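Local coordinates for glyoxalase 3 (Candida albicans, PDB 4LRU), which converts methylglyoxal to D-lactate in a single glutathione-independent step, detoxifying the methylglyoxal that the yeast's own metabolism produces, at residues T167-G170 against E171-G175. Sequence-based numbering, arbitrary orientation.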
loop_
_atom_site.group_PDB
_atom_site.type_symbol
_atom_site.label_atom_id
_atom_site.label_comp_id
_atom_site.label_asym_id
_atom_site.label_seq_id
_atom_site.Cartn_x
_atom_site.Cartn_y
_atom_site.Cartn_z
ATOM N N THR A 167 -3.270 12.672 3.138
ATOM C CA THR A 167 -3.431 13.819 4.030
ATOM C C THR A 167 -4.866 13.961 4.539
ATOM O O THR A 167 -5.820 13.597 3.855
ATOM C CB THR A 167 -3.026 15.156 3.363
ATOM O OG1 THR A 167 -3.940 15.481 2.306
ATOM C CG2 THR A 167 -1.588 15.098 2.831
ATOM N N ASP A 168 -5.013 14.531 5.726
ATOM C CA ASP A 168 -6.337 14.890 6.232
ATOM C C ASP A 168 -7.097 15.789 5.261
ATOM O O ASP A 168 -8.291 15.598 5.040
ATOM C CB ASP A 168 -6.225 15.576 7.581
ATOM C CG ASP A 168 -5.751 14.645 8.697
ATOM O OD1 ASP A 168 -5.604 13.430 8.473
ATOM O OD2 ASP A 168 -5.533 15.169 9.811
ATOM N N ILE A 169 -6.442 16.807 4.700
ATOM C CA ILE A 169 -7.165 17.716 3.838
ATOM C C ILE A 169 -7.655 16.973 2.588
ATOM O O ILE A 169 -8.731 17.260 2.062
ATOM C CB ILE A 169 -6.349 18.986 3.494
ATOM C CG1 ILE A 169 -7.279 20.089 2.975
ATOM C CG2 ILE A 169 -5.213 18.664 2.535
ATOM C CD1 ILE A 169 -6.592 21.410 2.650
ATOM N N GLY A 170 -6.859 16.020 2.118
ATOM C CA GLY A 170 -7.243 15.186 0.982
ATOM C C GLY A 170 -8.576 14.492 1.224
ATOM O O GLY A 170 -9.399 14.365 0.312
ATOM N N GLU A 171 -8.809 14.078 2.467
ATOM C CA GLU A 171 -10.087 13.428 2.797
ATOM C C GLU A 171 -11.262 14.380 2.646
ATOM O O GLU A 171 -12.350 13.972 2.223
ATOM C CB GLU A 171 -10.078 12.834 4.219
ATOM C CG GLU A 171 -8.852 12.012 4.599
ATOM C CD GLU A 171 -8.695 10.714 3.817
ATOM O OE1 GLU A 171 -9.351 10.538 2.767
ATOM O OE2 GLU A 171 -7.855 9.889 4.254
ATOM N N ASP A 172 -11.052 15.661 2.981
ATOM C CA ASP A 172 -12.074 16.680 2.799
ATOM C C ASP A 172 -12.362 16.826 1.310
ATOM O O ASP A 172 -13.508 16.882 0.883
ATOM C CB ASP A 172 -11.607 18.043 3.327
ATOM C CG ASP A 172 -11.639 18.155 4.851
ATOM O OD1 ASP A 172 -12.096 17.227 5.549
ATOM O OD2 ASP A 172 -11.209 19.217 5.358
ATOM N N ILE A 173 -11.295 16.931 0.527
ATOM C CA ILE A 173 -11.431 17.226 -0.884
ATOM C C ILE A 173 -12.191 16.082 -1.573
ATOM O O ILE A 173 -13.031 16.335 -2.446
ATOM C CB ILE A 173 -10.052 17.435 -1.533
ATOM C CG1 ILE A 173 -9.393 18.701 -0.962
ATOM C CG2 ILE A 173 -10.204 17.576 -3.045
ATOM C CD1 ILE A 173 -7.909 18.776 -1.235
ATOM N N LEU A 174 -12.000 14.867 -1.083
ATOM C CA LEU A 174 -12.690 13.709 -1.653
ATOM C C LEU A 174 -14.066 13.476 -1.037
ATOM O O LEU A 174 -14.814 12.588 -1.468
ATOM C CB LEU A 174 -11.831 12.457 -1.507
ATOM C CG LEU A 174 -10.532 12.477 -2.317
ATOM C CD1 LEU A 174 -9.747 11.198 -2.071
ATOM C CD2 LEU A 174 -10.813 12.674 -3.806
ATOM N N GLY A 175 -14.396 14.273 -0.031
ATOM C CA GLY A 175 -15.702 14.230 0.599
ATOM C C GLY A 175 -15.934 13.002 1.464
ATOM O O GLY A 175 -17.079 12.571 1.630
#
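Glu171 N bonds back to Thr167 O, weakly, at the start of the short helix 168-173, which runs unbroken through both segments and carries Glu171, inferred to belong to the active site of this DJ-1 superfamily enzyme. The opening turn is loosely bonded: Glu171 N makes a second weak hydrogen bond to Asp168 O, and Asp172 N to Asp168 O is weak too. The i to i+4 bonds tighten from there, Ile173 N to Ile169 O and Leu174 N to Gly170 O both measuring 3.0 Å. A Schellman motif then closes the helix, Gly175 taking positive phi while its N bonds to Asp172 O. At the other end Thr167 is the N-cap, its OG1 accepting from Gly170 N at 3.0 Å. Glu171 shows how so short a helix can present a functional group. Its CG lies beside the backbone N (chi1 -47°) and packs 3.5 Å from Thr167 O; the bend at chi2 (-66°) then turns the buried carboxylate away from the helix, where His140 and His109 each hold one oxygen. His140 and Cys139 are the other inferred active-site residues. On the exposed side, Ile169 CG1 only grazes Ile173 CD1 at 4.5 Å, whereas Asp172 CB sits 3.2 Å from Ile169 O and Asp172 OD1 is hydrogen-bonded to Thr177 OG1.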